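Local coordinates for protein alanine dehydrogenase (Archaeoglobus fulgidus, PDB 1OMO) that catalyses the reversible, NAD-dependent oxidative deamination of L-alanine to pyruvate and ammonium, working as a homodimer whose subunits each carry a Rossmann-fold domain, at residues L241-H246 and T291-Q296; G248-A253 and I287-G292. All coordinates share one frame; numbering follows the deposited sequence.

Contact 1: residues L241-H246 and T291-Q296; sequences LEQAKH and TGLAIQ. With NAD (nicotinamide-adenine-dinucleotide), chain D.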
loop_
_atom_site.group_PDB
_atom_site.type_symbol
_atom_site.label_atom_id
_atom_site.label_comp_id
_atom_site.label_asym_id
_atom_site.label_seq_id
_atom_site.Cartn_x
_atom_site.Cartn_y
_atom_site.Cartn_z
ATOM N N LEU A 241 -17.309 6.454 -6.017
ATOM C CA LEU A 241 -18.366 6.557 -5.046
ATOM C C LEU A 241 -17.897 6.391 -3.596
ATOM O O LEU A 241 -18.164 7.260 -2.751
ATOM C CB LEU A 241 -19.474 5.553 -5.362
ATOM C CG LEU A 241 -20.624 5.610 -4.359
ATOM C CD1 LEU A 241 -21.169 7.034 -4.243
ATOM C CD2 LEU A 241 -21.717 4.624 -4.797
ATOM N N GLU A 242 -17.187 5.308 -3.292
ATOM C CA GLU A 242 -16.773 5.095 -1.909
ATOM C C GLU A 242 -15.784 6.116 -1.338
ATOM O O GLU A 242 -15.873 6.477 -0.163
ATOM C CB GLU A 242 -16.256 3.673 -1.726
ATOM C CG GLU A 242 -16.770 3.040 -0.413
ATOM C CD GLU A 242 -18.307 2.910 -0.311
ATOM O OE1 GLU A 242 -18.805 2.772 0.830
ATOM O OE2 GLU A 242 -19.018 2.938 -1.346
ATOM N N GLN A 243 -14.859 6.608 -2.156
ATOM C CA GLN A 243 -13.922 7.612 -1.661
ATOM C C GLN A 243 -14.628 8.962 -1.443
ATOM O O GLN A 243 -14.224 9.746 -0.574
ATOM C CB GLN A 243 -12.758 7.803 -2.629
ATOM C CG GLN A 243 -11.988 6.527 -2.927
ATOM C CD GLN A 243 -10.710 6.792 -3.693
ATOM O OE1 GLN A 243 -9.966 5.877 -3.946
ATOM N NE2 GLN A 243 -10.446 8.058 -4.053
ATOM N N ALA A 244 -15.667 9.242 -2.221
ATOM C CA ALA A 244 -16.375 10.510 -2.055
ATOM C C ALA A 244 -17.108 10.437 -0.714
ATOM O O ALA A 244 -16.981 11.358 0.113
ATOM C CB ALA A 244 -17.356 10.752 -3.213
ATOM N N LYS A 245 -17.833 9.337 -0.488
ATOM C CA LYS A 245 -18.561 9.103 0.772
ATOM C C LYS A 245 -17.670 9.382 1.995
ATOM O O LYS A 245 -18.027 10.141 2.883
ATOM C CB LYS A 245 -19.002 7.644 0.884
ATOM C CG LYS A 245 -20.335 7.244 0.258
ATOM C CD LYS A 245 -20.551 5.740 0.538
ATOM C CE LYS A 245 -21.924 5.204 0.166
ATOM N NZ LYS A 245 -21.848 3.698 0.025
ATOM N N HIS A 246 -16.511 8.737 2.029
ATOM C CA HIS A 246 -15.559 8.869 3.118
ATOM C C HIS A 246 -14.871 10.243 3.279
ATOM O O HIS A 246 -14.755 10.772 4.393
ATOM C CB HIS A 246 -14.508 7.765 2.946
ATOM C CG HIS A 246 -13.238 8.001 3.697
ATOM N ND1 HIS A 246 -13.056 7.594 5.006
ATOM C CD2 HIS A 246 -12.078 8.595 3.324
ATOM C CE1 HIS A 246 -11.840 7.920 5.401
ATOM N NE2 HIS A 246 -11.226 8.529 4.400
ATOM N N THR A 291 -11.722 13.185 -5.567
ATOM C CA THR A 291 -10.987 12.701 -4.408
ATOM C C THR A 291 -9.568 12.242 -4.723
ATOM O O THR A 291 -8.760 12.133 -3.807
ATOM C CB THR A 291 -11.711 11.521 -3.673
ATOM O OG1 THR A 291 -11.794 10.373 -4.531
ATOM C CG2 THR A 291 -13.124 11.924 -3.254
ATOM N N GLY A 292 -9.262 11.974 -5.992
ATOM C CA GLY A 292 -7.930 11.480 -6.375
ATOM C C GLY A 292 -7.912 9.943 -6.359
ATOM O O GLY A 292 -8.052 9.320 -5.299
ATOM N N LEU A 293 -7.741 9.321 -7.524
ATOM C CA LEU A 293 -7.779 7.859 -7.577
ATOM C C LEU A 293 -6.449 7.226 -7.980
ATOM O O LEU A 293 -5.719 7.782 -8.802
ATOM C CB LEU A 293 -8.862 7.420 -8.558
ATOM C CG LEU A 293 -10.154 8.247 -8.692
ATOM C CD1 LEU A 293 -10.995 7.656 -9.847
ATOM C CD2 LEU A 293 -10.936 8.246 -7.417
ATOM N N ALA A 294 -6.131 6.056 -7.426
ATOM C CA ALA A 294 -4.872 5.403 -7.788
ATOM C C ALA A 294 -4.777 5.162 -9.308
ATOM O O ALA A 294 -3.695 5.244 -9.882
ATOM C CB ALA A 294 -4.680 4.076 -7.010
ATOM N N ILE A 295 -5.885 4.898 -9.980
ATOM C CA ILE A 295 -5.768 4.677 -11.421
ATOM C C ILE A 295 -5.202 5.908 -12.135
ATOM O O ILE A 295 -4.522 5.758 -13.142
ATOM C CB ILE A 295 -7.104 4.216 -12.081
ATOM C CG1 ILE A 295 -8.227 5.232 -11.824
ATOM C CG2 ILE A 295 -7.485 2.856 -11.555
ATOM C CD1 ILE A 295 -9.466 5.041 -12.683
ATOM N N GLN A 296 -5.420 7.103 -11.589
ATOM C CA GLN A 296 -4.872 8.331 -12.200
ATOM C C GLN A 296 -3.346 8.404 -11.989
ATOM O O GLN A 296 -2.597 8.808 -12.891
ATOM C CB GLN A 296 -5.542 9.619 -11.631
ATOM C CG GLN A 296 -7.068 9.686 -11.854
ATOM C CD GLN A 296 -7.819 10.812 -11.069
ATOM O OE1 GLN A 296 -7.689 10.943 -9.861
ATOM N NE2 GLN A 296 -8.629 11.585 -11.779
HETATM P PA NAD D . -2.487 25.116 -0.728
HETATM O O1A NAD D . -2.355 25.254 0.744
HETATM O O2A NAD D . -1.330 25.578 -1.623
HETATM O O5B NAD D . -3.839 25.736 -1.446
HETATM C C5B NAD D . -5.080 26.033 -0.677
HETATM C C4B NAD D . -5.340 27.556 -0.823
HETATM O O4B NAD D . -6.621 27.744 -0.073
HETATM C C3B NAD D . -4.340 28.552 -0.065
HETATM O O3B NAD D . -3.789 29.561 -1.002
HETATM C C2B NAD D . -5.163 29.177 1.088
HETATM O O2B NAD D . -4.821 30.425 1.571
HETATM C C1B NAD D . -6.605 29.024 0.513
HETATM N N9A NAD D . -7.621 28.923 1.518
HETATM C C8A NAD D . -7.660 28.272 2.735
HETATM N N7A NAD D . -8.807 28.408 3.367
HETATM C C5A NAD D . -9.597 29.158 2.611
HETATM C C6A NAD D . -10.973 29.624 2.789
HETATM N N6A NAD D . -11.664 29.343 3.864
HETATM N N1A NAD D . -11.465 30.391 1.747
HETATM C C2A NAD D . -10.761 30.704 0.633
HETATM N N3A NAD D . -9.430 30.282 0.422
HETATM C C4A NAD D . -8.899 29.496 1.431
HETATM O O3 NAD D . -2.918 23.621 -1.321
HETATM P PN NAD D . -3.132 22.948 -2.866
HETATM O O1N NAD D . -3.090 24.078 -3.861
HETATM O O2N NAD D . -2.247 21.724 -2.989
HETATM O O5D NAD D . -4.738 22.476 -2.665
HETATM C C5D NAD D . -4.899 21.814 -1.247
HETATM C C4D NAD D . -6.241 21.185 -1.063
HETATM O O4D NAD D . -6.439 20.193 -2.218
HETATM C C3D NAD D . -6.402 20.314 0.223
HETATM O O3D NAD D . -7.776 20.203 0.638
HETATM C C2D NAD D . -5.808 18.990 -0.269
HETATM O O2D NAD D . -5.889 17.943 0.642
HETATM C C1D NAD D . -6.582 18.825 -1.661
HETATM N N1N NAD D . -5.992 17.999 -2.771
HETATM C C2N NAD D . -6.953 17.043 -3.321
HETATM C C3N NAD D . -6.492 16.375 -4.512
HETATM C C7N NAD D . -7.575 15.293 -5.113
HETATM O O7N NAD D . -7.137 14.347 -5.829
HETATM N N7N NAD D . -8.903 15.481 -4.826
HETATM C C4N NAD D . -5.253 16.570 -5.168
HETATM C C5N NAD D . -4.403 17.552 -4.514
HETATM C C6N NAD D . -4.768 18.248 -3.350
HETATM O O HOH W 1 -7.233 5.396 -4.888
#

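Contact 2: residues G248-A253 and I287-G292; sequences GEINVA and IFDSTG. With NA (sodium ion), chain C; NAD (nicotinamide-adenine-dinucleotide), chain D.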
loop_
_atom_site.group_PDB
_atom_site.type_symbol
_atom_site.label_atom_id
_atom_site.label_comp_id
_atom_site.label_asym_id
_atom_site.label_seq_id
_atom_site.Cartn_x
_atom_site.Cartn_y
_atom_site.Cartn_z
ATOM N N GLY A 248 -14.825 12.925 0.239
ATOM C CA GLY A 248 -15.031 13.904 -0.826
ATOM C C GLY A 248 -15.901 15.093 -0.415
ATOM O O GLY A 248 -16.272 15.204 0.733
ATOM N N GLU A 249 -16.243 15.980 -1.344
ATOM C CA GLU A 249 -17.058 17.121 -0.974
ATOM C C GLU A 249 -18.379 16.662 -0.341
ATOM O O GLU A 249 -18.948 17.375 0.515
ATOM C CB GLU A 249 -17.306 18.021 -2.198
ATOM C CG GLU A 249 -18.282 19.211 -2.010
ATOM C CD GLU A 249 -17.942 20.099 -0.830
ATOM O OE1 GLU A 249 -16.742 20.313 -0.557
ATOM O OE2 GLU A 249 -18.885 20.596 -0.182
ATOM N N ILE A 250 -18.867 15.482 -0.719
ATOM C CA ILE A 250 -20.128 15.028 -0.131
ATOM C C ILE A 250 -20.020 14.264 1.203
ATOM O O ILE A 250 -21.057 13.877 1.744
ATOM C CB ILE A 250 -20.914 14.094 -1.074
ATOM C CG1 ILE A 250 -20.276 12.714 -1.107
ATOM C CG2 ILE A 250 -20.896 14.620 -2.490
ATOM C CD1 ILE A 250 -21.092 11.715 -1.890
ATOM N N ASN A 251 -18.816 14.049 1.754
ATOM C CA ASN A 251 -18.745 13.213 2.977
ATOM C C ASN A 251 -19.584 13.645 4.190
ATOM O O ASN A 251 -20.323 12.825 4.734
ATOM C CB ASN A 251 -17.265 12.912 3.356
ATOM C CG ASN A 251 -16.604 13.999 4.183
ATOM O OD1 ASN A 251 -16.693 14.013 5.423
ATOM N ND2 ASN A 251 -15.901 14.903 3.506
ATOM N N VAL A 252 -19.518 14.918 4.573
ATOM C CA VAL A 252 -20.286 15.454 5.720
ATOM C C VAL A 252 -21.793 15.305 5.482
ATOM O O VAL A 252 -22.545 14.837 6.351
ATOM C CB VAL A 252 -19.928 16.978 5.979
ATOM C CG1 VAL A 252 -20.721 17.550 7.169
ATOM C CG2 VAL A 252 -18.447 17.110 6.270
ATOM N N ALA A 253 -22.235 15.665 4.280
ATOM C CA ALA A 253 -23.635 15.564 3.934
ATOM C C ALA A 253 -24.150 14.149 4.050
ATOM O O ALA A 253 -25.220 13.917 4.627
ATOM C CB ALA A 253 -23.862 16.075 2.532
ATOM N N ILE A 287 -21.909 19.124 -10.431
ATOM C CA ILE A 287 -20.798 19.052 -9.515
ATOM C C ILE A 287 -19.918 17.834 -9.772
ATOM O O ILE A 287 -20.401 16.730 -9.905
ATOM C CB ILE A 287 -21.228 18.954 -8.016
ATOM C CG1 ILE A 287 -21.866 20.244 -7.510
ATOM C CG2 ILE A 287 -19.958 18.690 -7.158
ATOM C CD1 ILE A 287 -22.457 20.112 -6.083
ATOM N N PHE A 288 -18.612 18.068 -9.853
ATOM C CA PHE A 288 -17.665 16.985 -9.967
ATOM C C PHE A 288 -16.941 16.944 -8.588
ATOM O O PHE A 288 -16.204 17.859 -8.233
ATOM C CB PHE A 288 -16.631 17.226 -11.076
ATOM C CG PHE A 288 -15.473 16.247 -11.037
ATOM C CD1 PHE A 288 -14.159 16.692 -10.971
ATOM C CD2 PHE A 288 -15.705 14.878 -11.082
ATOM C CE1 PHE A 288 -13.093 15.784 -10.955
ATOM C CE2 PHE A 288 -14.656 13.974 -11.071
ATOM C CZ PHE A 288 -13.339 14.419 -11.009
ATOM N N ASP A 289 -17.194 15.879 -7.834
ATOM C CA ASP A 289 -16.598 15.624 -6.529
ATOM C C ASP A 289 -15.312 14.804 -6.743
ATOM O O ASP A 289 -15.356 13.589 -6.966
ATOM C CB ASP A 289 -17.568 14.822 -5.666
ATOM C CG ASP A 289 -17.237 14.911 -4.203
ATOM O OD1 ASP A 289 -18.064 14.480 -3.388
ATOM O OD2 ASP A 289 -16.150 15.423 -3.852
ATOM N N SER A 290 -14.176 15.483 -6.654
ATOM C CA SER A 290 -12.897 14.861 -6.876
ATOM C C SER A 290 -12.173 14.432 -5.596
ATOM O O SER A 290 -12.052 15.199 -4.642
ATOM C CB SER A 290 -12.057 15.833 -7.705
ATOM O OG SER A 290 -10.726 15.438 -7.859
ATOM N N THR A 291 -11.722 13.185 -5.567
ATOM C CA THR A 291 -10.987 12.701 -4.408
ATOM C C THR A 291 -9.568 12.242 -4.723
ATOM O O THR A 291 -8.760 12.133 -3.807
ATOM C CB THR A 291 -11.711 11.521 -3.673
ATOM O OG1 THR A 291 -11.794 10.373 -4.531
ATOM C CG2 THR A 291 -13.124 11.924 -3.254
ATOM N N GLY A 292 -9.262 11.974 -5.992
ATOM C CA GLY A 292 -7.930 11.480 -6.375
ATOM C C GLY A 292 -7.912 9.943 -6.359
ATOM O O GLY A 292 -8.052 9.320 -5.299
HETATM NA NA NA C . -14.443 20.069 -2.070
HETATM P PA NAD D . -2.487 25.116 -0.728
HETATM O O1A NAD D . -2.355 25.254 0.744
HETATM O O2A NAD D . -1.330 25.578 -1.623
HETATM O O5B NAD D . -3.839 25.736 -1.446
HETATM C C5B NAD D . -5.080 26.033 -0.677
HETATM C C4B NAD D . -5.340 27.556 -0.823
HETATM O O4B NAD D . -6.621 27.744 -0.073
HETATM C C3B NAD D . -4.340 28.552 -0.065
HETATM O O3B NAD D . -3.789 29.561 -1.002
HETATM C C2B NAD D . -5.163 29.177 1.088
HETATM O O2B NAD D . -4.821 30.425 1.571
HETATM C C1B NAD D . -6.605 29.024 0.513
HETATM N N9A NAD D . -7.621 28.923 1.518
HETATM C C8A NAD D . -7.660 28.272 2.735
HETATM N N7A NAD D . -8.807 28.408 3.367
HETATM C C5A NAD D . -9.597 29.158 2.611
HETATM C C6A NAD D . -10.973 29.624 2.789
HETATM N N6A NAD D . -11.664 29.343 3.864
HETATM N N1A NAD D . -11.465 30.391 1.747
HETATM C C2A NAD D . -10.761 30.704 0.633
HETATM N N3A NAD D . -9.430 30.282 0.422
HETATM C C4A NAD D . -8.899 29.496 1.431
HETATM O O3 NAD D . -2.918 23.621 -1.321
HETATM P PN NAD D . -3.132 22.948 -2.866
HETATM O O1N NAD D . -3.090 24.078 -3.861
HETATM O O2N NAD D . -2.247 21.724 -2.989
HETATM O O5D NAD D . -4.738 22.476 -2.665
HETATM C C5D NAD D . -4.899 21.814 -1.247
HETATM C C4D NAD D . -6.241 21.185 -1.063
HETATM O O4D NAD D . -6.439 20.193 -2.218
HETATM C C3D NAD D . -6.402 20.314 0.223
HETATM O O3D NAD D . -7.776 20.203 0.638
HETATM C C2D NAD D . -5.808 18.990 -0.269
HETATM O O2D NAD D . -5.889 17.943 0.642
HETATM C C1D NAD D . -6.582 18.825 -1.661
HETATM N N1N NAD D . -5.992 17.999 -2.771
HETATM C C2N NAD D . -6.953 17.043 -3.321
HETATM C C3N NAD D . -6.492 16.375 -4.512
HETATM C C7N NAD D . -7.575 15.293 -5.113
HETATM O O7N NAD D . -7.137 14.347 -5.829
HETATM N N7N NAD D . -8.903 15.481 -4.826
HETATM C C4N NAD D . -5.253 16.570 -5.168
HETATM C C5N NAD D . -4.403 17.552 -4.514
HETATM C C6N NAD D . -4.768 18.248 -3.350
#

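Contact 1: residues L241-H246 and T291-Q296
Gln243 reaches from helix 241-247 to the loop that follows strand 285-289 of the Rossmann sheet, and its carboxamide carries nearly all the polar chemistry of the contact. The chain is extended beyond CG, with CD anti at chi2 -170°, and NE2 donates to two acceptors, 2.7 Å from Thr291 OG1 and 3.0 Å from Gly292 O. The bond to Gly292 O lies almost in the amide plane of Gln243, yet NE2 stands well above the plane of the carbonyl, 48° out of it. Gripped at NE2 by two bonds, the amide is further fixed by a water that donates to Gln243 OE1 and accepts from Ala294 N, 2.8 Å away, at the start of helix 294-311. Glutamine suits the place because one end of its amide donates while the other accepts.

The tight part continues where Thr291 CG2 rests on Ala244 CA at 3.7 Å; the small alanine lets the methyl come against the helix backbone. Leu293 adds CD2, which touches Gln243 NE2 at 3.4 Å. Gly292 has backbone angles that suit glycine, and a side chain there would strike the nicotinamide amide oxygen, O7N. By contrast, the helix is looser on its outer side, where exposed Glu242 and partly exposed Lys245 form a salt bridge, NZ to OE2 3.2 Å.

Leu293 is the N-cap residue of helix 294-311, its N bonded to Gln296 OE1. Around the pair, Leu293 packs on Phe28 of helix 17-32, Ala294 on Met54 and Ala56 of strand 50-58, and Gln296 on Arg108 of helix 102-120.

Contact 2: residues G248-A253 and I287-G292
Gly248 to Asn251 form a type I beta turn leading into helix 251-255, and this turn faces the end of strand 285-289, with Glu249 and Asp289 CA atoms 5.8 Å apart. The strand belongs to the parallel sheet of the Rossmann-fold NAD domain, and the segment after it carries Ser290, an NAD-binding residue.

Asp289 makes the link. Its CG is anti to the backbone N (chi1 -161°), and the carboxylate takes two successive backbone N-H groups of the turn, one on each oxygen. OD2 receives Glu249 N at 2.6 Å through its syn lone pair; OD1 receives Ile250 N at 3.0 Å, also on the syn side but 27° out of the carboxylate plane. An aspartate suits this buried site because its two oxygens match the spacing of adjacent amides. An alanine here would probably leave the Glu249 and Ile250 amides without their acceptors and the turn less firmly held to the strand.

Gly248 lies where a CB would clash with Asp289 OD2 and crowd Thr291 CG2, so glycine lets turn and strand approach closely. Ile250 lays CG2 beside OD1, giving the carboxylate an apolar flank, and packs on Ile236 of the neighbouring strand. Asn251 turns its amide back to the turn, ND2 bonding to Gly248 O at 2.8 Å, an oxygen that also accepts Asn251 N.

Glu249 sends its carboxylate away from the strand: OE2 accepts from Leu226 N, while the sodium ion, which Glu225 also binds, lies 2.8 Å from Glu249 OE1.

Overall arrangement
Both contacts are buried; contact 2 lies in the Rossmann domain, while contact 1 runs from it toward helix 17-32 and strand 50-58 of the mixed sheet. They end on the same stretch of chain, sharing Thr291 and Gly292 beside the nicotinamide end of NAD. Helix 241-247 and the turn before helix 251-255 follow one another, and they touch where Lys245 O packs against Asn251 CB. The chemistry differs with place: in contact 1 a neutral amide and a water join a helix to the loop ahead of helix 294-311, with an exposed outer side, whereas contact 2, at the C-terminal end of strand 285-289, inside the parallel sheet, uses a carboxylate on backbone amides and lies next to a sodium ion.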